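Local coordinates for protein CD180 antigen (Mus musculus, PDB 3T6Q) that may cooperate with MD-1 and TLR4 to mediate the innate immune response of B cells to bacterial lipopolysaccharide, leading to NF-kappa-B activation, at residues S435-S440 with Q457-P462; C486-I491 with S508-T513. All blocks are in the same frame, centred on the assembly; numbering follows the deposited sequence.

Contact 1 (435-440 with 457-462) and contact 2 (486-491 with 508-513) each join two successive leucine-rich repeats, LRR 15 with 16 and LRR 17 with 18. They follow one another along the chain, with centres about 13 Å apart. In each, a turn leaving one parallel strand meets the equivalent turn of the next repeat: those after strands 429-431 and 453-455 in contact 1, those after 480-482 and 504-506 in contact 2. Each is held by a buried asparagine, Asn459 or Asn510, whose OD1 accepts from the preceding turn, where Ser435 or Cys486 takes this position. Phe461 CD2 lies 3.6 Å from Leu488 CD2, so the apolar interior of the extracellular solenoid is continuous between them.

Contact 1. Residues S435-S440 with Q457-P462; sequences SLLDIS and QGNHFP
Asn459 OD1 accepts a hydrogen bond from Leu437 N at 2.9 Å, the donor lying in the plane of the amide carbonyl, with a nearly straight N-H...O angle of 163°. The same oxygen comes within 3.0 Å of Leu436 N. Asn459 CG stands anti to its own carbonyl carbon (chi1 -70°), on a CB that points toward the preceding turn. Asn459 ND2 donates to Leu432 O and Leu456 O, so asparagine suits this buried place by using both ends of its amide, as in the asparagine ladder of leucine-rich repeats, although the preceding turn has Ser435 here, its OG bonded to Thr410 O. Ile439 N donates to His460 O at 3.2 Å, the bond of a single backbone bridge pairing Asp438 with His460. Branched Ile439 sets CB over one face of the Phe461 ring, 3.8 Å from its centroid and offset toward the rim, a CH-pi contact. Asp438 OD2 accepts from Ser440 N at 3.0 Å, an Asx turn, and from Ser440 OG on the same face of the carboxylate, while Pro462 packs its CD and CG against this pair. The contact joins the turns after strands 429-431 and 453-455, with Leu437 resting on strand 412-413 and Phe461 on Leu488 of the following repeat.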
loop_
_atom_site.group_PDB
_atom_site.type_symbol
_atom_site.label_atom_id
_atom_site.label_comp_id
_atom_site.label_asym_id
_atom_site.label_seq_id
_atom_site.Cartn_x
_atom_site.Cartn_y
_atom_site.Cartn_z
ATOM N N SER A 435 14.130 -46.972 -12.154
ATOM C CA SER A 435 14.452 -47.938 -11.104
ATOM C C SER A 435 15.663 -48.801 -11.559
ATOM O O SER A 435 16.245 -49.545 -10.784
ATOM C CB SER A 435 13.227 -48.823 -10.803
ATOM O OG SER A 435 12.209 -48.065 -10.113
ATOM N N LEU A 436 15.982 -48.710 -12.852
ATOM C CA LEU A 436 17.139 -49.375 -13.481
ATOM C C LEU A 436 17.042 -50.885 -13.411
ATOM O O LEU A 436 18.022 -51.537 -13.099
ATOM C CB LEU A 436 18.486 -48.887 -12.903
ATOM C CG LEU A 436 18.707 -47.380 -12.855
ATOM C CD1 LEU A 436 20.118 -47.021 -12.389
ATOM C CD2 LEU A 436 18.369 -46.722 -14.188
ATOM N N LEU A 437 15.852 -51.431 -13.677
ATOM C CA LEU A 437 15.636 -52.880 -13.696
ATOM C C LEU A 437 15.971 -53.403 -15.081
ATOM O O LEU A 437 15.932 -52.656 -16.051
ATOM C CB LEU A 437 14.172 -53.225 -13.406
ATOM C CG LEU A 437 13.735 -53.008 -11.964
ATOM C CD1 LEU A 437 12.223 -52.949 -11.989
ATOM C CD2 LEU A 437 14.230 -54.125 -11.064
ATOM N N ASP A 438 16.270 -54.696 -15.158
ATOM C CA ASP A 438 16.489 -55.350 -16.447
ATOM C C ASP A 438 15.128 -55.913 -16.871
ATOM O O ASP A 438 14.610 -56.879 -16.301
ATOM C CB ASP A 438 17.519 -56.458 -16.306
ATOM C CG ASP A 438 17.666 -57.308 -17.573
ATOM O OD1 ASP A 438 18.384 -58.314 -17.495
ATOM O OD2 ASP A 438 17.086 -56.995 -18.634
ATOM N N ILE A 439 14.558 -55.294 -17.879
ATOM C CA ILE A 439 13.172 -55.588 -18.230
ATOM C C ILE A 439 13.096 -56.809 -19.137
ATOM O O ILE A 439 12.013 -57.149 -19.649
ATOM C CB ILE A 439 12.509 -54.372 -18.906
ATOM C CG1 ILE A 439 12.678 -53.117 -18.044
ATOM C CG2 ILE A 439 11.018 -54.607 -19.130
ATOM C CD1 ILE A 439 12.144 -53.307 -16.629
ATOM N N SER A 440 14.220 -57.490 -19.352
ATOM C CA SER A 440 14.151 -58.696 -20.196
ATOM C C SER A 440 13.826 -59.965 -19.372
ATOM O O SER A 440 13.442 -60.995 -19.959
ATOM C CB SER A 440 15.456 -58.887 -20.979
ATOM O OG SER A 440 16.481 -59.292 -20.088
ATOM N N GLN A 457 9.833 -45.638 -17.794
ATOM C CA GLN A 457 10.722 -44.660 -18.359
ATOM C C GLN A 457 12.111 -44.805 -17.737
ATOM O O GLN A 457 12.237 -44.993 -16.517
ATOM C CB GLN A 457 10.167 -43.264 -18.085
ATOM C CG GLN A 457 10.952 -42.168 -18.748
ATOM C CD GLN A 457 10.447 -40.779 -18.419
ATOM O OE1 GLN A 457 11.176 -39.966 -17.860
ATOM N NE2 GLN A 457 9.219 -40.494 -18.788
ATOM N N GLY A 458 13.171 -44.693 -18.554
ATOM C CA GLY A 458 14.543 -44.776 -18.010
ATOM C C GLY A 458 15.050 -46.127 -17.487
ATOM O O GLY A 458 16.010 -46.175 -16.706
ATOM N N ASN A 459 14.436 -47.237 -17.889
ATOM C CA ASN A 459 14.995 -48.547 -17.576
ATOM C C ASN A 459 15.741 -49.058 -18.826
ATOM O O ASN A 459 15.952 -48.270 -19.757
ATOM C CB ASN A 459 13.921 -49.526 -17.126
ATOM C CG ASN A 459 13.363 -49.162 -15.760
ATOM O OD1 ASN A 459 13.825 -49.665 -14.751
ATOM N ND2 ASN A 459 12.412 -48.235 -15.732
ATOM N N HIS A 460 16.095 -50.350 -18.866
ATOM C CA HIS A 460 16.934 -50.879 -19.981
ATOM C C HIS A 460 16.703 -52.306 -20.370
ATOM O O HIS A 460 16.224 -53.141 -19.573
ATOM C CB HIS A 460 18.417 -50.698 -19.673
ATOM C CG HIS A 460 18.930 -51.643 -18.609
ATOM N ND1 HIS A 460 19.576 -52.804 -18.909
ATOM C CD2 HIS A 460 18.865 -51.573 -17.213
ATOM C CE1 HIS A 460 19.902 -53.441 -17.767
ATOM N NE2 HIS A 460 19.475 -52.684 -16.727
ATOM N N PHE A 461 17.066 -52.600 -21.620
ATOM C CA PHE A 461 17.051 -53.952 -22.121
ATOM C C PHE A 461 18.474 -54.275 -22.567
ATOM O O PHE A 461 19.192 -53.373 -23.028
ATOM C CB PHE A 461 16.099 -54.081 -23.314
ATOM C CG PHE A 461 14.638 -54.020 -22.951
ATOM C CD1 PHE A 461 13.876 -55.179 -22.849
ATOM C CD2 PHE A 461 14.020 -52.796 -22.728
ATOM C CE1 PHE A 461 12.518 -55.103 -22.529
ATOM C CE2 PHE A 461 12.677 -52.713 -22.404
ATOM C CZ PHE A 461 11.925 -53.871 -22.298
ATOM N N PRO A 462 18.874 -55.553 -22.456
ATOM C CA PRO A 462 20.218 -55.920 -22.917
ATOM C C PRO A 462 20.411 -55.478 -24.381
ATOM O O PRO A 462 19.579 -55.804 -25.230
ATOM C CB PRO A 462 20.229 -57.453 -22.795
ATOM C CG PRO A 462 19.190 -57.763 -21.771
ATOM C CD PRO A 462 18.123 -56.720 -21.940
#

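Contact 2. Residues C486-I491 with S508-T513; sequences CDLSSI and SHNRLT
Arg511 and Asp487 run alongside each other in the same direction, their guanidinium and carboxylate planes turned 61° apart. Arg511 NH1 makes a salt bridge to Asp487 OD2 at 2.6 Å, approaching from above the carboxylate plane. Arg511 NH2 reaches back to Asp487 O at 3.0 Å. It also donates to Ser489 OG. Arginine suits the place because its long chain, bent at chi3 (-51°) where NE is set, ends in several N-H groups that can serve Asp487 and Ser489 together; NE donates to a water that also bonds Ser489 OG. Between the backbones, Arg511 N donates to Leu488 O. Asn510 likewise lies alongside Leu488, its CG packed against the leucine CB. Asn510 OD1 accepts from Cys486 N at 2.9 Å, with the donor tilted 18° from the carbonyl plane, and from Leu488 N, above that plane. Deeper, Leu512 slants across Ile491, Leu512 CD2 meeting Ile491 CG1 at 3.9 Å. The chemistry therefore changes with depth: branched aliphatics fill the interior, the buried asparagine amide is satisfied by backbone groups, ND2 donating to Leu483 O and Leu507 O, and the charge of Arg511 is probably offset in part by Asp487 nearer the surface.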
loop_
_atom_site.group_PDB
_atom_site.type_symbol
_atom_site.label_atom_id
_atom_site.label_comp_id
_atom_site.label_asym_id
_atom_site.label_seq_id
_atom_site.Cartn_x
_atom_site.Cartn_y
_atom_site.Cartn_z
ATOM N N CYS A 486 14.429 -45.178 -22.780
ATOM C CA CYS A 486 14.923 -46.489 -22.404
ATOM C C CYS A 486 16.153 -46.927 -23.246
ATOM O O CYS A 486 16.463 -48.122 -23.283
ATOM C CB CYS A 486 13.796 -47.541 -22.512
ATOM S SG CYS A 486 12.644 -47.379 -21.095
ATOM N N ASP A 487 16.735 -45.976 -23.971
ATOM C CA ASP A 487 17.934 -46.221 -24.832
ATOM C C ASP A 487 17.663 -47.321 -25.868
ATOM O O ASP A 487 18.534 -48.166 -26.113
ATOM C CB ASP A 487 19.086 -46.659 -23.912
ATOM C CG ASP A 487 20.435 -46.699 -24.611
ATOM O OD1 ASP A 487 21.190 -47.664 -24.322
ATOM O OD2 ASP A 487 20.719 -45.783 -25.431
ATOM N N LEU A 488 16.424 -47.377 -26.391
ATOM C CA LEU A 488 16.015 -48.502 -27.221
ATOM C C LEU A 488 16.472 -48.307 -28.657
ATOM O O LEU A 488 16.248 -47.247 -29.253
ATOM C CB LEU A 488 14.477 -48.671 -27.198
ATOM C CG LEU A 488 13.900 -49.234 -25.892
ATOM C CD1 LEU A 488 12.370 -49.274 -26.022
ATOM C CD2 LEU A 488 14.478 -50.611 -25.570
ATOM N N SER A 489 17.077 -49.349 -29.211
ATOM C CA SER A 489 17.385 -49.391 -30.651
ATOM C C SER A 489 16.342 -50.128 -31.452
ATOM O O SER A 489 16.086 -49.789 -32.609
ATOM C CB SER A 489 18.736 -50.092 -30.891
ATOM O OG SER A 489 19.779 -49.223 -30.471
ATOM N N SER A 490 15.740 -51.149 -30.849
ATOM C CA SER A 490 14.836 -52.036 -31.606
ATOM C C SER A 490 13.887 -52.746 -30.684
ATOM O O SER A 490 14.183 -52.946 -29.507
ATOM C CB SER A 490 15.645 -53.103 -32.395
ATOM O OG SER A 490 16.657 -53.683 -31.565
ATOM N N ILE A 491 12.786 -53.199 -31.264
ATOM C CA ILE A 491 11.753 -53.947 -30.564
ATOM C C ILE A 491 11.375 -55.066 -31.512
ATOM O O ILE A 491 10.974 -54.816 -32.653
ATOM C CB ILE A 491 10.513 -53.043 -30.241
ATOM C CG1 ILE A 491 10.942 -51.790 -29.444
ATOM C CG2 ILE A 491 9.421 -53.845 -29.498
ATOM C CD1 ILE A 491 9.788 -50.900 -29.044
ATOM N N SER A 508 8.525 -42.741 -26.885
ATOM C CA SER A 508 9.221 -41.544 -27.312
ATOM C C SER A 508 10.652 -41.481 -26.728
ATOM O O SER A 508 10.960 -42.191 -25.774
ATOM C CB SER A 508 8.433 -40.306 -26.902
ATOM O OG SER A 508 8.236 -40.222 -25.492
ATOM N N HIS A 509 11.515 -40.650 -27.329
ATOM C CA HIS A 509 12.900 -40.466 -26.847
ATOM C C HIS A 509 13.666 -41.729 -26.757
ATOM O O HIS A 509 14.221 -42.057 -25.699
ATOM C CB HIS A 509 12.933 -39.700 -25.526
ATOM C CG HIS A 509 12.247 -38.366 -25.617
ATOM N ND1 HIS A 509 12.908 -37.228 -25.977
ATOM C CD2 HIS A 509 10.908 -38.009 -25.442
ATOM C CE1 HIS A 509 12.036 -36.202 -26.011
ATOM N NE2 HIS A 509 10.806 -36.685 -25.699
ATOM N N ASN A 510 13.671 -42.468 -27.870
ATOM C CA ASN A 510 14.536 -43.603 -28.062
ATOM C C ASN A 510 15.326 -43.454 -29.393
ATOM O O ASN A 510 15.461 -42.337 -29.911
ATOM C CB ASN A 510 13.767 -44.930 -27.980
ATOM C CG ASN A 510 13.332 -45.256 -26.548
ATOM O OD1 ASN A 510 14.161 -45.458 -25.651
ATOM N ND2 ASN A 510 12.026 -45.293 -26.327
ATOM N N ARG A 511 15.773 -44.564 -29.958
ATOM C CA ARG A 511 16.412 -44.495 -31.289
ATOM C C ARG A 511 15.740 -45.421 -32.267
ATOM O O ARG A 511 16.376 -45.982 -33.159
ATOM C CB ARG A 511 17.905 -44.860 -31.187
ATOM C CG ARG A 511 18.771 -43.876 -30.421
ATOM C CD ARG A 511 20.233 -44.354 -30.471
ATOM N NE ARG A 511 20.324 -45.769 -30.061
ATOM C CZ ARG A 511 20.233 -46.142 -28.790
ATOM N NH1 ARG A 511 20.114 -45.180 -27.895
ATOM N NH2 ARG A 511 20.261 -47.427 -28.406
ATOM N N LEU A 512 14.442 -45.599 -32.093
ATOM C CA LEU A 512 13.726 -46.573 -32.910
ATOM C C LEU A 512 13.625 -46.132 -34.368
ATOM O O LEU A 512 13.528 -44.915 -34.668
ATOM C CB LEU A 512 12.333 -46.781 -32.332
ATOM C CG LEU A 512 12.315 -47.365 -30.918
ATOM C CD1 LEU A 512 10.866 -47.312 -30.398
ATOM C CD2 LEU A 512 12.868 -48.797 -30.952
ATOM N N THR A 513 13.694 -47.130 -35.254
ATOM C CA THR A 513 13.486 -46.941 -36.691
ATOM C C THR A 513 12.124 -47.539 -37.035
ATOM O O THR A 513 11.471 -48.108 -36.182
ATOM C CB THR A 513 14.640 -47.517 -37.547
ATOM O OG1 THR A 513 14.851 -48.911 -37.221
ATOM C CG2 THR A 513 15.929 -46.685 -37.337
HETATM O O HOH W 1 16.594 -43.451 -24.746
HETATM O O HOH W 2 14.177 -49.933 -34.567
HETATM O O HOH W 3 20.502 -47.222 -32.417
#